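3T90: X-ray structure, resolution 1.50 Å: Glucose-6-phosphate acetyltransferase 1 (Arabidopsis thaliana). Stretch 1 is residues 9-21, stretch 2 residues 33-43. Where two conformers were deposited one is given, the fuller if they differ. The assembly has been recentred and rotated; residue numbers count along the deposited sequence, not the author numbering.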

# COMPACT_ATOMS: atom_id res chain seq x y z
N LYS A 9 -18.44 -7.65 4.71
CA LYS A 9 -17.43 -6.74 5.26
C LYS A 9 -17.35 -6.82 6.72
O LYS A 9 -18.29 -7.24 7.43
CB LYS A 9 -17.76 -5.32 4.81
CG LYS A 9 -17.58 -5.13 3.25
CD LYS A 9 -18.12 -3.78 2.88
CE LYS A 9 -18.25 -3.67 1.36
NZ LYS A 9 -19.36 -4.53 0.80
N LEU A 10 -16.20 -6.42 7.28
CA LEU A 10 -16.05 -6.30 8.72
C LEU A 10 -17.13 -5.39 9.33
O LEU A 10 -17.44 -4.32 8.80
CB LEU A 10 -14.67 -5.74 9.00
CG LEU A 10 -14.24 -5.63 10.48
CD1 LEU A 10 -13.93 -7.10 11.05
CD2 LEU A 10 -13.06 -4.69 10.60
N GLU A 11 -17.68 -5.81 10.49
CA GLU A 11 -18.64 -5.01 11.21
C GLU A 11 -18.15 -4.74 12.61
O GLU A 11 -17.27 -5.47 13.14
CB GLU A 11 -20.00 -5.75 11.23
CG GLU A 11 -20.59 -5.95 9.82
CD GLU A 11 -21.01 -4.62 9.16
OE1 GLU A 11 -21.55 -3.76 9.89
OE2 GLU A 11 -20.74 -4.33 7.95
N ILE A 12 -18.75 -3.74 13.27
CA ILE A 12 -18.19 -3.34 14.60
C ILE A 12 -18.36 -4.46 15.63
O ILE A 12 -17.50 -4.63 16.52
CB ILE A 12 -18.75 -1.97 15.03
CG1 ILE A 12 -17.77 -1.32 16.09
CG2 ILE A 12 -20.16 -2.10 15.50
CD1 ILE A 12 -17.88 0.27 16.24
N SER A 13 -19.35 -5.33 15.45
CA SER A 13 -19.56 -6.46 16.37
C SER A 13 -18.58 -7.55 16.21
O SER A 13 -18.62 -8.51 16.98
CB SER A 13 -21.00 -6.96 16.25
OG SER A 13 -21.32 -7.12 14.91
N ASP A 14 -17.77 -7.53 15.12
CA ASP A 14 -16.82 -8.60 14.92
C ASP A 14 -15.71 -8.64 15.98
O ASP A 14 -15.02 -9.69 15.99
CB ASP A 14 -16.19 -8.55 13.51
CG ASP A 14 -17.21 -8.99 12.45
OD1 ASP A 14 -18.08 -9.82 12.74
OD2 ASP A 14 -17.14 -8.54 11.30
N LYS A 15 -15.60 -7.61 16.81
CA LYS A 15 -14.67 -7.71 17.92
C LYS A 15 -15.04 -8.88 18.86
O LYS A 15 -14.12 -9.40 19.52
CB LYS A 15 -14.58 -6.37 18.66
CG LYS A 15 -15.79 -5.91 19.31
CD LYS A 15 -15.52 -4.53 20.02
CE LYS A 15 -16.75 -3.82 20.35
NZ LYS A 15 -17.44 -3.26 19.13
N ARG A 16 -16.29 -9.34 18.87
CA ARG A 16 -16.60 -10.47 19.72
C ARG A 16 -16.59 -11.81 18.95
O ARG A 16 -16.94 -12.87 19.55
CB ARG A 16 -17.94 -10.23 20.46
CG ARG A 16 -19.07 -10.11 19.58
CD ARG A 16 -20.42 -10.18 20.36
NE ARG A 16 -21.56 -10.03 19.46
CZ ARG A 16 -22.14 -11.03 18.78
NH1 ARG A 16 -21.72 -12.29 18.93
NH2 ARG A 16 -23.17 -10.77 17.97
N LYS A 17 -16.13 -11.83 17.67
CA LYS A 17 -16.20 -13.02 16.85
C LYS A 17 -14.82 -13.51 16.46
O LYS A 17 -14.66 -14.18 15.44
CB LYS A 17 -17.06 -12.71 15.61
CG LYS A 17 -18.57 -12.49 15.91
CD LYS A 17 -19.38 -12.38 14.58
CE LYS A 17 -20.80 -12.21 15.03
NZ LYS A 17 -21.62 -11.99 13.81
N GLY A 18 -13.81 -13.20 17.24
CA GLY A 18 -12.48 -13.76 16.99
C GLY A 18 -11.72 -13.16 15.82
O GLY A 18 -10.76 -13.82 15.32
N PHE A 19 -12.10 -11.94 15.45
CA PHE A 19 -11.33 -11.20 14.38
C PHE A 19 -9.87 -10.94 14.75
O PHE A 19 -8.97 -11.30 13.96
CB PHE A 19 -12.09 -9.94 14.02
CG PHE A 19 -11.38 -9.11 12.99
CD1 PHE A 19 -11.26 -9.54 11.66
CD2 PHE A 19 -10.84 -7.92 13.36
CE1 PHE A 19 -10.62 -8.72 10.73
CE2 PHE A 19 -10.19 -7.10 12.43
CZ PHE A 19 -10.09 -7.54 11.12
N ILE A 20 -9.59 -10.34 15.89
CA ILE A 20 -8.23 -10.04 16.26
C ILE A 20 -7.46 -11.36 16.50
O ILE A 20 -6.32 -11.52 16.02
CB ILE A 20 -8.21 -9.16 17.52
CG1 ILE A 20 -8.97 -7.83 17.22
CG2 ILE A 20 -6.73 -8.90 18.04
CD1 ILE A 20 -8.22 -6.99 16.12
N GLU A 21 -8.13 -12.34 17.12
CA GLU A 21 -7.50 -13.67 17.29
C GLU A 21 -7.07 -14.28 15.95
O GLU A 21 -5.95 -14.84 15.88
CB GLU A 21 -8.44 -14.59 18.05
CG GLU A 21 -8.70 -14.08 19.50
CD GLU A 21 -10.03 -13.34 19.56
OE1 GLU A 21 -10.30 -12.37 18.78
OE2 GLU A 21 -10.89 -13.76 20.41
N THR A 33 -7.90 -3.83 22.84
CA THR A 33 -9.08 -3.59 23.65
C THR A 33 -10.29 -3.28 22.78
O THR A 33 -10.16 -2.88 21.62
CB THR A 33 -8.88 -2.42 24.64
OG1 THR A 33 -8.71 -1.23 23.88
CG2 THR A 33 -7.65 -2.63 25.55
N ASP A 34 -11.46 -3.40 23.36
CA ASP A 34 -12.70 -3.00 22.63
C ASP A 34 -12.65 -1.53 22.28
O ASP A 34 -13.09 -1.13 21.17
CB ASP A 34 -13.93 -3.37 23.42
CG ASP A 34 -14.19 -4.85 23.47
OD1 ASP A 34 -13.71 -5.60 22.58
OD2 ASP A 34 -14.84 -5.32 24.44
N GLU A 35 -12.09 -0.68 23.17
CA GLU A 35 -12.01 0.78 22.92
C GLU A 35 -11.17 1.02 21.69
O GLU A 35 -11.50 1.84 20.86
CB GLU A 35 -11.42 1.52 24.14
CG GLU A 35 -12.35 1.52 25.35
CD GLU A 35 -12.37 0.23 26.18
OE1 GLU A 35 -11.77 -0.86 25.93
OE2 GLU A 35 -13.09 0.32 27.20
N GLU A 36 -10.00 0.39 21.64
CA GLU A 36 -9.08 0.55 20.55
C GLU A 36 -9.62 -0.05 19.25
O GLU A 36 -9.53 0.58 18.19
CB GLU A 36 -7.74 -0.09 20.89
CG GLU A 36 -6.73 0.27 19.83
CD GLU A 36 -6.01 1.64 19.92
OE1 GLU A 36 -6.56 2.68 20.43
OE2 GLU A 36 -4.85 1.67 19.43
N PHE A 37 -10.31 -1.20 19.35
CA PHE A 37 -10.94 -1.83 18.19
C PHE A 37 -11.92 -0.81 17.59
O PHE A 37 -11.89 -0.54 16.36
CB PHE A 37 -11.68 -3.12 18.53
CG PHE A 37 -12.38 -3.74 17.34
CD1 PHE A 37 -11.74 -4.62 16.50
CD2 PHE A 37 -13.63 -3.29 17.00
CE1 PHE A 37 -12.48 -5.15 15.36
CE2 PHE A 37 -14.34 -3.78 15.90
CZ PHE A 37 -13.77 -4.71 15.10
N ASP A 38 -12.77 -0.22 18.42
CA ASP A 38 -13.79 0.67 17.86
C ASP A 38 -13.17 1.91 17.30
O ASP A 38 -13.68 2.42 16.25
CB ASP A 38 -14.80 1.08 18.96
CG ASP A 38 -15.68 -0.03 19.34
OD1 ASP A 38 -15.80 -1.09 18.70
OD2 ASP A 38 -16.39 0.16 20.33
N ARG A 39 -12.09 2.41 17.93
CA ARG A 39 -11.44 3.63 17.46
C ARG A 39 -10.94 3.34 16.06
O ARG A 39 -11.16 4.18 15.15
CB ARG A 39 -10.27 3.97 18.37
CG ARG A 39 -9.66 5.31 18.07
CD ARG A 39 -8.48 5.69 18.94
NE ARG A 39 -7.37 4.76 18.70
CZ ARG A 39 -6.45 4.95 17.77
NH1 ARG A 39 -6.45 6.08 17.08
NH2 ARG A 39 -5.51 4.02 17.55
N ARG A 40 -10.22 2.23 15.88
CA ARG A 40 -9.56 1.97 14.60
C ARG A 40 -10.59 1.55 13.56
O ARG A 40 -10.48 1.92 12.39
CB ARG A 40 -8.49 0.88 14.87
CG ARG A 40 -7.70 0.36 13.54
CD ARG A 40 -7.21 1.48 12.62
NE ARG A 40 -6.55 2.56 13.34
CZ ARG A 40 -5.24 2.60 13.53
NH1 ARG A 40 -4.43 1.57 13.16
NH2 ARG A 40 -4.72 3.70 14.02
N PHE A 41 -11.67 0.84 13.97
CA PHE A 41 -12.77 0.54 13.03
C PHE A 41 -13.35 1.82 12.47
O PHE A 41 -13.54 1.95 11.25
CB PHE A 41 -13.87 -0.27 13.79
CG PHE A 41 -15.05 -0.64 12.90
CD1 PHE A 41 -15.03 -1.87 12.21
CD2 PHE A 41 -16.11 0.20 12.65
CE1 PHE A 41 -15.99 -2.21 11.33
CE2 PHE A 41 -17.16 -0.17 11.76
CZ PHE A 41 -17.07 -1.38 11.10
N GLU A 42 -13.58 2.84 13.32
CA GLU A 42 -14.19 4.03 12.75
C GLU A 42 -13.20 4.82 11.90
O GLU A 42 -13.67 5.45 10.86
CB GLU A 42 -14.87 4.87 13.85
CG GLU A 42 -16.07 4.17 14.47
CD GLU A 42 -17.28 4.00 13.53
OE1 GLU A 42 -17.43 4.75 12.55
OE2 GLU A 42 -18.09 3.13 13.81
N GLU A 43 -11.91 4.80 12.23
CA GLU A 43 -10.90 5.51 11.41
C GLU A 43 -10.81 4.87 10.06
O GLU A 43 -10.67 5.61 9.09
CB GLU A 43 -9.51 5.40 11.94
CG GLU A 43 -9.31 6.23 13.20
CD GLU A 43 -7.89 6.14 13.69
OE1 GLU A 43 -7.46 5.07 14.08
OE2 GLU A 43 -7.19 7.17 13.72
O HOH W 1 -14.85 -8.04 22.34

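The strongest link between the two stretches is the salt bridge from Lys15 to Asp38, in which Lys15 NZ donates a hydrogen bond to Asp38 OD1 at 2.8 Å. The same ammonium group also donates to its own stretch, with Lys15 NZ 2.9 Å from Ile12 O, so one charged nitrogen ties the carboxylate of the helix to a backbone carbonyl of the 3-10 segment. On the way to Asp38 the lysine chain runs past a second acid, Lys15 CD lying 3.3 Å from Asp34 OD1. That oxygen is also served by water 1, which donates to Asp34 OD1 at 2.7 Å and, more weakly, to Lys15 O at 3.2 Å, bridging the stretches a second time.

Each backbone is braced from within. In stretch 1, Asp14 OD2 accepts from Glu11 N at 2.9 Å while Asp14 N returns a bond to Glu11 O, also at 2.9 Å, fixing the turn that leads into the 3-10 segment. In stretch 2, the helix starts at Asp34, and the preceding Thr33 caps it: Thr33 OG1 accepts from Glu36 N at 3.1 Å, satisfying an amide that the first turn leaves without a helical partner. The closest CA pairs are Ile12 with Asp38, 6.8 Å between CA atoms, and Lys15 with Asp34, 6.9 Å between CA atoms; stretch 1 therefore advances as the helix is followed back toward its N terminus.

Phe37 and Phe41, one helical turn apart and both with chi1 in t, point toward stretch 1 and supply most of the helix's apolar contact. Lys15 CB sits over a face of Phe37, 3.6 Å from the ring centroid and 11° off the normal, so the residue that makes the salt bridge also makes a CH-pi contact through its aliphatic base. At the edge of this ring, Phe19 CD2 approaches Phe37 CE1 at 3.8 Å and Ile20 CD1 approaches Phe37 CD1 at 4.3 Å, bringing in the start of the next helix. Phe41 receives Ile12 CB over one face, 4.2 Å from the ring centroid, and Ile12 CD1 lies 4.0 Å from Phe41 CD2. Leu10 completes this pocket with CD2 3.8 Å from Phe41 CD1, while Leu10 O meets the ring edge 3.6 Å from Phe41 CE1. Ile12 thus touches both rings, its CG1 lying 4.2 Å from Phe37 CE2. Altogether the contact buries 519 Å², counted over both sides.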